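Local coordinates for protein CcbJ (Streptomyces caelestis, PDB 4HGZ) that probably transfers a methyl group from S-adenosyl-L-methionine to a nitrogen atom of its substrate, at residues Gly45-Gly50 with Thr73-Phe78; Arg51-Phe56 with Ala252-Arg257; Leu55-Leu60 with Phe78-Leu83; Val66-Val71 with Phe134-Thr139. All blocks are in the same frame, centred on the assembly; numbering follows the deposited sequence.

Interaction 1: residues Gly45-Gly50 with Thr73-Phe78; sequences GPPPDG and TGRVAF
Arg75 reaches across to the proline-rich loop 45-50 and is gripped there by Asp49. Its CG stands anti to the backbone N (chi1 -179°), and the chain runs straight until it bends at chi3 (64°). The bend brings the guanidinium group up against Pro47 and Asp49. NH1 donates to Asp49 OD1 at 2.9 Å, the hydrogen bond of a salt bridge. The carboxylate and guanidinium planes are 17° apart, so the two flat groups lie almost in one plane. The oxygen is met nearly along its C-O axis, though the bond is not straight at the hydrogen. The carbonyl O of Pro47 is also 2.9 Å from Arg75 NH1. The Pro47 ring covers one face of the guanidinium, with CG 3.7 Å from Arg75 CZ. Val76 CG2 lies over the opposite face. Lower down, Pro46 CB packs 3.5 Å from Arg75 CD as the two side chains slide past each other. Gly50 and Val76 bring the two backbones closest, with CA atoms 4.7 Å apart. The other oxygen of Asp49, OD2, has a weak hydrogen bond to Gln169. Arg75 has been seen to bind S-adenosyl-L-homocysteine in this protein, though none is bound to this chain. It follows Gly74 in a glycine-rich sequence that fits the GxGxxA pattern after the first strand, consistent with the cofactor site of a Rossmann-like methyltransferase.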
loop_
_atom_site.group_PDB
_atom_site.type_symbol
_atom_site.label_atom_id
_atom_site.label_comp_id
_atom_site.label_asym_id
_atom_site.label_seq_id
_atom_site.Cartn_x
_atom_site.Cartn_y
_atom_site.Cartn_z
ATOM N N GLY C 45 -16.806 -18.048 11.819
ATOM C CA GLY C 45 -18.021 -18.090 12.627
ATOM C C GLY C 45 -18.506 -16.708 13.006
ATOM O O GLY C 45 -17.960 -15.706 12.543
ATOM N N PRO C 46 -19.543 -16.640 13.854
ATOM C CA PRO C 46 -19.997 -15.339 14.340
ATOM C C PRO C 46 -19.088 -14.875 15.480
ATOM O O PRO C 46 -18.413 -15.702 16.100
ATOM C CB PRO C 46 -21.421 -15.622 14.837
ATOM C CG PRO C 46 -21.511 -17.140 15.004
ATOM C CD PRO C 46 -20.227 -17.759 14.525
ATOM N N PRO C 47 -19.064 -13.563 15.762
ATOM C CA PRO C 47 -18.101 -13.060 16.747
ATOM C C PRO C 47 -18.247 -13.792 18.081
ATOM O O PRO C 47 -19.363 -13.956 18.579
ATOM C CB PRO C 47 -18.463 -11.577 16.880
ATOM C CG PRO C 47 -19.892 -11.486 16.422
ATOM C CD PRO C 47 -20.056 -12.547 15.371
ATOM N N PRO C 48 -17.119 -14.237 18.654
ATOM C CA PRO C 48 -17.120 -15.114 19.824
ATOM C C PRO C 48 -17.499 -14.389 21.106
ATOM O O PRO C 48 -17.082 -14.790 22.187
ATOM C CB PRO C 48 -15.665 -15.593 19.900
ATOM C CG PRO C 48 -14.881 -14.485 19.300
ATOM C CD PRO C 48 -15.755 -13.877 18.227
ATOM N N ASP C 49 -18.302 -13.343 20.990
ATOM C CA ASP C 49 -18.616 -12.531 22.151
ATOM C C ASP C 49 -20.074 -12.611 22.605
ATOM O O ASP C 49 -20.577 -11.688 23.265
ATOM C CB ASP C 49 -18.195 -11.077 21.918
ATOM C CG ASP C 49 -19.021 -10.387 20.858
ATOM O OD1 ASP C 49 -19.884 -11.050 20.244
ATOM O OD2 ASP C 49 -18.804 -9.172 20.641
ATOM N N GLY C 50 -20.749 -13.708 22.262
ATOM C CA GLY C 50 -22.115 -13.907 22.723
ATOM C C GLY C 50 -22.191 -13.592 24.208
ATOM O O GLY C 50 -22.954 -12.723 24.641
ATOM N N THR C 73 -29.863 -17.559 15.504
ATOM C CA THR C 73 -30.116 -18.818 16.198
ATOM C C THR C 73 -29.905 -18.698 17.707
ATOM O O THR C 73 -29.809 -19.706 18.408
ATOM C CB THR C 73 -29.231 -19.963 15.672
ATOM O OG1 THR C 73 -27.855 -19.631 15.871
ATOM C CG2 THR C 73 -29.489 -20.217 14.192
ATOM N N GLY C 74 -29.828 -17.467 18.201
ATOM C CA GLY C 74 -29.782 -17.226 19.645
ATOM C C GLY C 74 -28.397 -17.047 20.233
ATOM O O GLY C 74 -28.188 -17.259 21.434
ATOM N N ARG C 75 -27.451 -16.642 19.394
ATOM C CA ARG C 75 -26.065 -16.487 19.823
ATOM C C ARG C 75 -25.948 -15.622 21.075
ATOM O O ARG C 75 -25.183 -15.934 21.987
ATOM C CB ARG C 75 -25.220 -15.900 18.701
ATOM C CG ARG C 75 -23.781 -15.745 19.062
ATOM C CD ARG C 75 -22.981 -15.132 17.926
ATOM N NE ARG C 75 -23.395 -13.766 17.607
ATOM C CZ ARG C 75 -22.900 -12.675 18.188
ATOM N NH1 ARG C 75 -21.978 -12.786 19.137
ATOM N NH2 ARG C 75 -23.327 -11.473 17.816
ATOM N N VAL C 76 -26.711 -14.536 21.113
ATOM C CA VAL C 76 -26.749 -13.660 22.273
ATOM C C VAL C 76 -27.933 -13.974 23.196
ATOM O O VAL C 76 -27.846 -13.796 24.410
ATOM C CB VAL C 76 -26.832 -12.184 21.837
ATOM C CG1 VAL C 76 -26.633 -11.258 23.028
ATOM C CG2 VAL C 76 -25.800 -11.891 20.742
ATOM N N ALA C 77 -29.031 -14.451 22.620
ATOM C CA ALA C 77 -30.271 -14.674 23.369
ATOM C C ALA C 77 -30.141 -15.749 24.450
ATOM O O ALA C 77 -30.620 -15.574 25.569
ATOM C CB ALA C 77 -31.434 -14.996 22.420
ATOM N N PHE C 78 -29.485 -16.854 24.132
ATOM C CA PHE C 78 -29.352 -17.913 25.124
ATOM C C PHE C 78 -28.422 -17.553 26.288
ATOM O O PHE C 78 -28.749 -17.805 27.452
ATOM C CB PHE C 78 -28.960 -19.234 24.462
ATOM C CG PHE C 78 -30.048 -19.806 23.615
ATOM C CD1 PHE C 78 -31.243 -20.210 24.190
ATOM C CD2 PHE C 78 -29.898 -19.914 22.248
ATOM C CE1 PHE C 78 -32.256 -20.723 23.416
ATOM C CE2 PHE C 78 -30.912 -20.425 21.472
ATOM C CZ PHE C 78 -32.088 -20.834 22.055
#

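Interaction 2: residues Arg51-Phe56 with Ala252-Arg257; sequences REAALF and ADFERR. With SO4 (sulfate ion), chain T.
The guanidinium of Arg256 turns one face to the ring atom CD1 of Phe56 in the helix, with the two planes only 23° apart. Arg256 NH2 is 3.4 Å from Phe56 CD1, and that carbon sits toward the rim of the guanidinium face. Extended from CG to NE, the arginine chain reaches the helix. Phe56 also meets Phe254, its CG 3.5 Å from Phe254 CD1. The ring planes meet obliquely, at 57°. CG of Phe56 stands anti to the backbone N (chi1 -170°), which swings the ring toward the loop. The face of Phe254 rests on Ala53, whose CA forms a CH-pi contact 3.8 Å from the ring centroid. Ala53 CB adds an apolar contact to Phe254 CE2. Glu52 and Glu255 run side by side through their CG atoms, 3.7 Å apart.

The loop is stiffened from within. Asp253 OD1 accepts from the backbone N of Glu255, an Asx turn, and from the backbone N of Arg257 on the opposite face of its carboxylate. Arg257 NH1 bridges Asp253 OD2 at 2.9 Å and Glu255 OE2. NE and NH2 of Arg257 hold a sulfate, probably from the crystallisation liquor, which also bonds Arg258 N of the second subunit. Phe56 and Phe254 both touch Val267 of strand 265-272. The contact thus joins helix 50-61 to the loop between strands 245-251 and 265-272, against one side of the mixed sheet.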
loop_
_atom_site.group_PDB
_atom_site.type_symbol
_atom_site.label_atom_id
_atom_site.label_comp_id
_atom_site.label_asym_id
_atom_site.label_seq_id
_atom_site.Cartn_x
_atom_site.Cartn_y
_atom_site.Cartn_z
ATOM N N ARG C 51 -21.373 -14.291 24.991
ATOM C CA ARG C 51 -21.343 -14.088 26.433
ATOM C C ARG C 51 -21.213 -12.622 26.818
ATOM O O ARG C 51 -21.940 -12.130 27.674
ATOM C CB ARG C 51 -20.187 -14.863 27.052
ATOM C CG ARG C 51 -20.422 -16.340 27.148
ATOM C CD ARG C 51 -21.628 -16.600 27.999
ATOM N NE ARG C 51 -21.954 -18.021 27.997
ATOM C CZ ARG C 51 -23.119 -18.529 28.387
ATOM N NH1 ARG C 51 -24.093 -17.734 28.822
ATOM N NH2 ARG C 51 -23.304 -19.840 28.343
ATOM N N GLU C 52 -20.269 -11.920 26.201
ATOM C CA GLU C 52 -19.995 -10.546 26.618
ATOM C C GLU C 52 -21.143 -9.615 26.260
ATOM O O GLU C 52 -21.506 -8.738 27.046
ATOM C CB GLU C 52 -18.667 -10.041 26.047
ATOM C CG GLU C 52 -17.431 -10.740 26.640
ATOM C CD GLU C 52 -17.387 -12.218 26.298
ATOM O OE1 GLU C 52 -18.110 -12.629 25.359
ATOM O OE2 GLU C 52 -16.640 -12.967 26.966
ATOM N N ALA C 53 -21.718 -9.815 25.075
ATOM C CA ALA C 53 -22.890 -9.057 24.679
ATOM C C ALA C 53 -23.978 -9.245 25.721
ATOM O O ALA C 53 -24.630 -8.280 26.136
ATOM C CB ALA C 53 -23.388 -9.506 23.319
ATOM N N ALA C 54 -24.174 -10.491 26.142
ATOM C CA ALA C 54 -25.245 -10.791 27.086
ATOM C C ALA C 54 -25.036 -9.993 28.373
ATOM O O ALA C 54 -25.915 -9.248 28.819
ATOM C CB ALA C 54 -25.317 -12.294 27.371
ATOM N N LEU C 55 -23.859 -10.144 28.964
ATOM C CA LEU C 55 -23.555 -9.444 30.196
ATOM C C LEU C 55 -23.827 -7.955 29.980
ATOM O O LEU C 55 -24.547 -7.318 30.756
ATOM C CB LEU C 55 -22.105 -9.712 30.613
ATOM C CG LEU C 55 -21.793 -11.137 31.124
ATOM C CD1 LEU C 55 -20.300 -11.518 30.996
ATOM C CD2 LEU C 55 -22.265 -11.331 32.568
ATOM N N PHE C 56 -23.281 -7.416 28.896
ATOM C CA PHE C 56 -23.470 -6.008 28.576
ATOM C C PHE C 56 -24.939 -5.615 28.590
ATOM O O PHE C 56 -25.328 -4.697 29.305
ATOM C CB PHE C 56 -22.858 -5.669 27.221
ATOM C CG PHE C 56 -22.807 -4.199 26.942
ATOM C CD1 PHE C 56 -21.693 -3.459 27.277
ATOM C CD2 PHE C 56 -23.872 -3.558 26.342
ATOM C CE1 PHE C 56 -21.650 -2.105 27.025
ATOM C CE2 PHE C 56 -23.835 -2.200 26.087
ATOM C CZ PHE C 56 -22.726 -1.474 26.434
ATOM N N ALA C 252 -15.436 0.112 22.078
ATOM C CA ALA C 252 -14.916 -0.622 20.939
ATOM C C ALA C 252 -15.571 -1.982 20.862
ATOM O O ALA C 252 -15.531 -2.643 19.831
ATOM C CB ALA C 252 -13.401 -0.793 21.073
ATOM N N ASP C 253 -16.151 -2.417 21.968
ATOM C CA ASP C 253 -16.598 -3.792 22.065
ATOM C C ASP C 253 -17.389 -3.991 23.355
ATOM O O ASP C 253 -17.500 -3.072 24.165
ATOM C CB ASP C 253 -15.394 -4.718 22.020
ATOM C CG ASP C 253 -14.560 -4.643 23.286
ATOM O OD1 ASP C 253 -15.005 -3.985 24.255
ATOM O OD2 ASP C 253 -13.465 -5.247 23.311
ATOM N N PHE C 254 -17.938 -5.182 23.561
ATOM C CA PHE C 254 -18.859 -5.340 24.688
ATOM C C PHE C 254 -18.200 -5.376 26.059
ATOM O O PHE C 254 -18.890 -5.437 27.071
ATOM C CB PHE C 254 -19.787 -6.543 24.502
ATOM C CG PHE C 254 -20.880 -6.306 23.511
ATOM C CD1 PHE C 254 -21.816 -5.306 23.725
ATOM C CD2 PHE C 254 -20.959 -7.061 22.351
ATOM C CE1 PHE C 254 -22.826 -5.072 22.799
ATOM C CE2 PHE C 254 -21.960 -6.832 21.427
ATOM C CZ PHE C 254 -22.899 -5.840 21.654
ATOM N N GLU C 255 -16.873 -5.354 26.105
ATOM C CA GLU C 255 -16.196 -5.325 27.401
ATOM C C GLU C 255 -15.764 -3.902 27.736
ATOM O O GLU C 255 -15.018 -3.671 28.670
ATOM C CB GLU C 255 -15.010 -6.286 27.441
ATOM C CG GLU C 255 -15.328 -7.692 26.945
ATOM C CD GLU C 255 -14.229 -8.684 27.276
ATOM O OE1 GLU C 255 -14.046 -8.981 28.473
ATOM O OE2 GLU C 255 -13.546 -9.166 26.347
ATOM N N ARG C 256 -16.244 -2.944 26.959
ATOM C CA ARG C 256 -16.082 -1.545 27.325
ATOM C C ARG C 256 -14.674 -1.000 27.117
ATOM O O ARG C 256 -14.291 -0.007 27.738
ATOM C CB ARG C 256 -16.529 -1.324 28.773
ATOM C CG ARG C 256 -17.988 -1.659 28.987
ATOM C CD ARG C 256 -18.529 -1.152 30.311
ATOM N NE ARG C 256 -19.989 -1.274 30.324
ATOM C CZ ARG C 256 -20.647 -2.428 30.471
ATOM N NH1 ARG C 256 -19.977 -3.577 30.619
ATOM N NH2 ARG C 256 -21.981 -2.439 30.467
ATOM N N ARG C 257 -13.913 -1.628 26.229
ATOM C CA ARG C 257 -12.599 -1.108 25.900
ATOM C C ARG C 257 -12.755 0.229 25.215
ATOM O O ARG C 257 -13.761 0.472 24.553
ATOM C CB ARG C 257 -11.846 -2.069 24.990
ATOM C CG ARG C 257 -11.566 -3.380 25.637
ATOM C CD ARG C 257 -10.679 -4.221 24.786
ATOM N NE ARG C 257 -10.109 -5.287 25.595
ATOM C CZ ARG C 257 -10.656 -6.483 25.733
ATOM N NH1 ARG C 257 -11.783 -6.772 25.104
ATOM N NH2 ARG C 257 -10.066 -7.385 26.498
HETATM S S SO4 T . -7.232 -5.721 27.906
HETATM O O1 SO4 T . -6.346 -5.640 29.064
HETATM O O2 SO4 T . -6.458 -5.497 26.689
HETATM O O3 SO4 T . -7.871 -7.041 27.879
HETATM O O4 SO4 T . -8.254 -4.683 27.993
#

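Interaction 3: residues Leu55-Leu60 with Phe78-Leu83; sequences LFVAAL and FPLADL
Leu83 is the main bump of this contact, and it settles between Leu55 and Ala58 of the facing helix. Its CD1 packs 3.6 Å from Ala58 CB and 3.7 Å from the backbone N of Leu55. Ala58 has only a methyl group, which lets the Leu83 branch come close to the helix backbone. The other branch, Leu83 CD2, meets Leu55 CD2 at 4.1 Å, and these two side chains cross at about a right angle. Leu80, one turn earlier, supplies the second bump. Its CD2 is the branch that faces helix 50-61. It enters beside Val57 and Ala58, 4.2 Å from Val57 CG1 and 4.1 Å from the backbone N of Ala58. The side chains that meet are all apolar, and the contact is modest in area. Ala58 and Leu80 mark the nearest approach of the backbones, their CA atoms 7.0 Å apart.

Ala54, one turn before Ala58, continues the packing onto Pro79, Leu80 and Leu83. Ala58 and Ala59 also belong to a lithium site. Beneath the pair of helices lies the mixed sheet: Val57 and Leu80 both press on Phe134 of strand 130-135, which seats helices 50-61 and 77-82 next to each other on that face.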
loop_
_atom_site.group_PDB
_atom_site.type_symbol
_atom_site.label_atom_id
_atom_site.label_comp_id
_atom_site.label_asym_id
_atom_site.label_seq_id
_atom_site.Cartn_x
_atom_site.Cartn_y
_atom_site.Cartn_z
ATOM N N LEU C 55 -23.859 -10.144 28.964
ATOM C CA LEU C 55 -23.555 -9.444 30.196
ATOM C C LEU C 55 -23.827 -7.955 29.980
ATOM O O LEU C 55 -24.547 -7.318 30.756
ATOM C CB LEU C 55 -22.105 -9.712 30.613
ATOM C CG LEU C 55 -21.793 -11.137 31.124
ATOM C CD1 LEU C 55 -20.300 -11.518 30.996
ATOM C CD2 LEU C 55 -22.265 -11.331 32.568
ATOM N N PHE C 56 -23.281 -7.416 28.896
ATOM C CA PHE C 56 -23.470 -6.008 28.576
ATOM C C PHE C 56 -24.939 -5.615 28.590
ATOM O O PHE C 56 -25.328 -4.697 29.305
ATOM C CB PHE C 56 -22.858 -5.669 27.221
ATOM C CG PHE C 56 -22.807 -4.199 26.942
ATOM C CD1 PHE C 56 -21.693 -3.459 27.277
ATOM C CD2 PHE C 56 -23.872 -3.558 26.342
ATOM C CE1 PHE C 56 -21.650 -2.105 27.025
ATOM C CE2 PHE C 56 -23.835 -2.200 26.087
ATOM C CZ PHE C 56 -22.726 -1.474 26.434
ATOM N N VAL C 57 -25.755 -6.302 27.795
ATOM C CA VAL C 57 -27.185 -5.998 27.744
ATOM C C VAL C 57 -27.861 -6.196 29.109
ATOM O O VAL C 57 -28.565 -5.304 29.592
ATOM C CB VAL C 57 -27.901 -6.800 26.642
ATOM C CG1 VAL C 57 -29.395 -6.680 26.788
ATOM C CG2 VAL C 57 -27.471 -6.303 25.273
ATOM N N ALA C 58 -27.621 -7.347 29.738
ATOM C CA ALA C 58 -28.135 -7.617 31.091
ATOM C C ALA C 58 -27.908 -6.453 32.052
ATOM O O ALA C 58 -28.832 -6.030 32.748
ATOM C CB ALA C 58 -27.515 -8.881 31.658
ATOM N N ALA C 59 -26.681 -5.938 32.096
ATOM C CA ALA C 59 -26.357 -4.823 32.990
ATOM C C ALA C 59 -27.266 -3.622 32.754
ATOM O O ALA C 59 -27.495 -2.823 33.660
ATOM C CB ALA C 59 -24.879 -4.418 32.857
ATOM N N LEU C 60 -27.783 -3.504 31.533
ATOM C CA LEU C 60 -28.692 -2.421 31.179
ATOM C C LEU C 60 -30.160 -2.832 31.291
ATOM O O LEU C 60 -31.049 -1.997 31.152
ATOM C CB LEU C 60 -28.428 -1.966 29.748
ATOM C CG LEU C 60 -27.129 -1.209 29.476
ATOM C CD1 LEU C 60 -26.888 -1.111 27.975
ATOM C CD2 LEU C 60 -27.164 0.180 30.105
ATOM N N PHE C 78 -29.485 -16.854 24.132
ATOM C CA PHE C 78 -29.352 -17.913 25.124
ATOM C C PHE C 78 -28.422 -17.553 26.288
ATOM O O PHE C 78 -28.749 -17.805 27.452
ATOM C CB PHE C 78 -28.960 -19.234 24.462
ATOM C CG PHE C 78 -30.048 -19.806 23.615
ATOM C CD1 PHE C 78 -31.243 -20.210 24.190
ATOM C CD2 PHE C 78 -29.898 -19.914 22.248
ATOM C CE1 PHE C 78 -32.256 -20.723 23.416
ATOM C CE2 PHE C 78 -30.912 -20.425 21.472
ATOM C CZ PHE C 78 -32.088 -20.834 22.055
ATOM N N PRO C 79 -27.251 -16.979 25.985
ATOM C CA PRO C 79 -26.479 -16.435 27.090
ATOM C C PRO C 79 -27.297 -15.423 27.887
ATOM O O PRO C 79 -27.157 -15.346 29.099
ATOM C CB PRO C 79 -25.303 -15.765 26.386
ATOM C CG PRO C 79 -25.068 -16.654 25.212
ATOM C CD PRO C 79 -26.448 -17.085 24.755
ATOM N N LEU C 80 -28.155 -14.656 27.224
ATOM C CA LEU C 80 -29.031 -13.766 27.974
ATOM C C LEU C 80 -29.926 -14.568 28.907
ATOM O O LEU C 80 -30.139 -14.199 30.064
ATOM C CB LEU C 80 -29.875 -12.900 27.046
ATOM C CG LEU C 80 -29.230 -11.537 26.764
ATOM C CD1 LEU C 80 -29.946 -10.791 25.645
ATOM C CD2 LEU C 80 -29.184 -10.684 28.041
ATOM N N ALA C 81 -30.441 -15.677 28.398
ATOM C CA ALA C 81 -31.402 -16.461 29.148
ATOM C C ALA C 81 -30.723 -17.074 30.361
ATOM O O ALA C 81 -31.371 -17.315 31.377
ATOM C CB ALA C 81 -32.038 -17.531 28.260
ATOM N N ASP C 82 -29.415 -17.306 30.262
ATOM C CA ASP C 82 -28.635 -17.828 31.398
ATOM C C ASP C 82 -28.452 -16.816 32.537
ATOM O O ASP C 82 -28.157 -17.202 33.673
ATOM C CB ASP C 82 -27.263 -18.356 30.943
ATOM C CG ASP C 82 -27.358 -19.677 30.183
ATOM O OD1 ASP C 82 -28.284 -20.480 30.455
ATOM O OD2 ASP C 82 -26.494 -19.923 29.315
ATOM N N LEU C 83 -28.630 -15.532 32.240
ATOM C CA LEU C 83 -28.478 -14.487 33.248
ATOM C C LEU C 83 -29.827 -14.077 33.830
ATOM O O LEU C 83 -29.926 -13.086 34.569
ATOM C CB LEU C 83 -27.776 -13.261 32.658
ATOM C CG LEU C 83 -26.564 -13.488 31.751
ATOM C CD1 LEU C 83 -26.188 -12.192 31.057
ATOM C CD2 LEU C 83 -25.389 -14.029 32.534
#

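Interaction 4: residues Val66-Val71 with Phe134-Thr139; sequences VLELGV and FAAFNT
Val66 starts the contact at the edge of the Phe134 ring, where its CG2 lies 4.1 Å from Phe134 CE2. Leu67 contributes its backbone: its carbonyl O accepts from Phe134 N at 3.0 Å. Glu68 pairs with Phe134 as parallel neighbours, and both side chains point to the same face of the sheet. The glutamate is stretched out, CG anti to the backbone N (chi1 -178°) and extended beyond. Glu68 CB and CG lie over one ring face, CB 3.3 Å from Phe134 CZ. The carboxylate projects past the rim by CE1 and CZ, its plane 25° from the ring's. Phe134 has chi1 71°, with CG between the backbone N and the carbonyl carbon, which folds the ring back toward strand 66-69. The two strands are neighbours at the centre of the parallel part of a Rossmann-like sheet, as in S-adenosylmethionine-dependent methyltransferases. Leu69 closes the ladder, its N donating to Phe134 O at 2.8 Å. Its side chain goes to the other face, where CB packs against Ala135 CB. Beyond the strand ends, a water accepts from Ala136 N at 2.7 Å and lies 2.9 Å from both Glu68 OE2 and Leu69 O. Leu69 O also has Thr139 CG2 beside it at 3.5 Å. At Gly70 the chain turns with positive phi beside Thr139, whose OG1 donates to Ala136 O.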
loop_
_atom_site.group_PDB
_atom_site.type_symbol
_atom_site.label_atom_id
_atom_site.label_comp_id
_atom_site.label_asym_id
_atom_site.label_seq_id
_atom_site.Cartn_x
_atom_site.Cartn_y
_atom_site.Cartn_z
ATOM N N VAL C 66 -36.001 -7.664 27.215
ATOM C CA VAL C 66 -35.272 -6.990 26.156
ATOM C C VAL C 66 -35.635 -7.562 24.796
ATOM O O VAL C 66 -36.070 -8.708 24.686
ATOM C CB VAL C 66 -33.746 -7.100 26.351
ATOM C CG1 VAL C 66 -33.349 -6.582 27.726
ATOM C CG2 VAL C 66 -33.295 -8.540 26.181
ATOM N N LEU C 67 -35.437 -6.756 23.760
ATOM C CA LEU C 67 -35.756 -7.159 22.403
ATOM C C LEU C 67 -34.480 -7.203 21.578
ATOM O O LEU C 67 -33.782 -6.198 21.476
ATOM C CB LEU C 67 -36.725 -6.152 21.789
ATOM C CG LEU C 67 -37.236 -6.449 20.383
ATOM C CD1 LEU C 67 -38.368 -7.455 20.449
ATOM C CD2 LEU C 67 -37.703 -5.168 19.704
ATOM N N GLU C 68 -34.161 -8.363 21.008
ATOM C CA GLU C 68 -33.040 -8.451 20.089
ATOM C C GLU C 68 -33.515 -8.412 18.635
ATOM O O GLU C 68 -34.253 -9.285 18.189
ATOM C CB GLU C 68 -32.168 -9.696 20.319
ATOM C CG GLU C 68 -30.968 -9.694 19.352
ATOM C CD GLU C 68 -30.012 -10.876 19.493
ATOM O OE1 GLU C 68 -30.299 -11.808 20.275
ATOM O OE2 GLU C 68 -28.963 -10.864 18.795
ATOM N N LEU C 69 -33.094 -7.386 17.903
ATOM C CA LEU C 69 -33.326 -7.340 16.477
ATOM C C LEU C 69 -32.277 -8.215 15.803
ATOM O O LEU C 69 -31.088 -8.032 16.027
ATOM C CB LEU C 69 -33.186 -5.913 15.977
ATOM C CG LEU C 69 -34.081 -4.885 16.653
ATOM C CD1 LEU C 69 -33.974 -3.553 15.940
ATOM C CD2 LEU C 69 -35.508 -5.370 16.634
ATOM N N GLY C 70 -32.712 -9.174 14.993
ATOM C CA GLY C 70 -31.791 -10.052 14.274
ATOM C C GLY C 70 -31.198 -11.099 15.179
ATOM O O GLY C 70 -29.984 -11.224 15.292
ATOM N N VAL C 71 -32.068 -11.864 15.821
ATOM C CA VAL C 71 -31.663 -12.784 16.874
ATOM C C VAL C 71 -31.058 -14.084 16.339
ATOM O O VAL C 71 -30.549 -14.897 17.105
ATOM C CB VAL C 71 -32.876 -13.099 17.763
ATOM C CG1 VAL C 71 -33.915 -13.876 16.962
ATOM C CG2 VAL C 71 -32.467 -13.836 19.024
ATOM N N PHE C 134 -31.732 -4.094 21.182
ATOM C CA PHE C 134 -30.379 -4.145 20.645
ATOM C C PHE C 134 -30.250 -4.873 19.336
ATOM O O PHE C 134 -31.091 -5.699 18.964
ATOM C CB PHE C 134 -29.371 -4.701 21.656
ATOM C CG PHE C 134 -29.511 -6.170 21.926
ATOM C CD1 PHE C 134 -28.674 -7.086 21.302
ATOM C CD2 PHE C 134 -30.453 -6.637 22.834
ATOM C CE1 PHE C 134 -28.789 -8.451 21.558
ATOM C CE2 PHE C 134 -30.571 -8.002 23.104
ATOM C CZ PHE C 134 -29.742 -8.907 22.463
ATOM N N ALA C 135 -29.150 -4.563 18.662
ATOM C CA ALA C 135 -28.865 -5.092 17.358
ATOM C C ALA C 135 -27.367 -5.358 17.261
ATOM O O ALA C 135 -26.578 -4.447 17.085
ATOM C CB ALA C 135 -29.307 -4.100 16.310
ATOM N N ALA C 136 -26.991 -6.622 17.376
ATOM C CA ALA C 136 -25.595 -7.026 17.383
ATOM C C ALA C 136 -25.026 -7.261 15.984
ATOM O O ALA C 136 -25.750 -7.281 14.996
ATOM C CB ALA C 136 -25.430 -8.270 18.229
ATOM N N PHE C 137 -23.710 -7.414 15.918
ATOM C CA PHE C 137 -23.000 -7.702 14.674
ATOM C C PHE C 137 -23.684 -7.203 13.397
ATOM O O PHE C 137 -24.216 -7.991 12.616
ATOM C CB PHE C 137 -22.703 -9.198 14.564
ATOM C CG PHE C 137 -21.551 -9.514 13.652
ATOM C CD1 PHE C 137 -20.400 -8.726 13.670
ATOM C CD2 PHE C 137 -21.604 -10.603 12.784
ATOM C CE1 PHE C 137 -19.314 -9.010 12.833
ATOM C CE2 PHE C 137 -20.521 -10.896 11.940
ATOM C CZ PHE C 137 -19.371 -10.098 11.966
ATOM N N ASN C 138 -23.650 -5.891 13.193
ATOM C CA ASN C 138 -24.076 -5.276 11.932
ATOM C C ASN C 138 -25.529 -5.459 11.538
ATOM O O ASN C 138 -25.887 -5.230 10.386
ATOM C CB ASN C 138 -23.183 -5.732 10.777
ATOM C CG ASN C 138 -21.754 -5.268 10.938
ATOM O OD1 ASN C 138 -21.496 -4.180 11.444
ATOM N ND2 ASN C 138 -20.816 -6.095 10.516
ATOM N N THR C 139 -26.381 -5.855 12.473
ATOM C CA THR C 139 -27.776 -6.066 12.116
ATOM C C THR C 139 -28.398 -4.776 11.572
ATOM O O THR C 139 -29.069 -4.776 10.539
ATOM C CB THR C 139 -28.593 -6.624 13.280
ATOM O OG1 THR C 139 -28.289 -8.011 13.430
ATOM C CG2 THR C 139 -30.088 -6.500 12.992
HETATM O O HOH W 1 -28.401 -8.880 16.705
#

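In the fold
The four contacts lie close together, their centres 10 to 14 Å apart. Interactions 2 and 3 share helix 50-61, and interactions 1 and 3 share helix 77-82. Between those helices in the chain comes strand 66-69, which interaction 4 pairs with strand 130-135 in the mixed sheet. Interactions 3 and 4 touch where Val57 and Leu80 reach Phe134 and Val66. Interaction 1 meets interaction 4 at Glu68, near Val76 and Ala77. Arg51 and Asp82 link interactions 2 and 3 by a salt bridge. Interaction 2 spans the longest sequence gap, bringing a late loop back to an early helix. Interactions 1, 3 and 4 involve the unit of strand 66-69, turn and helix 77-82, whose turn carries Arg75 of the S-adenosyl-L-homocysteine site.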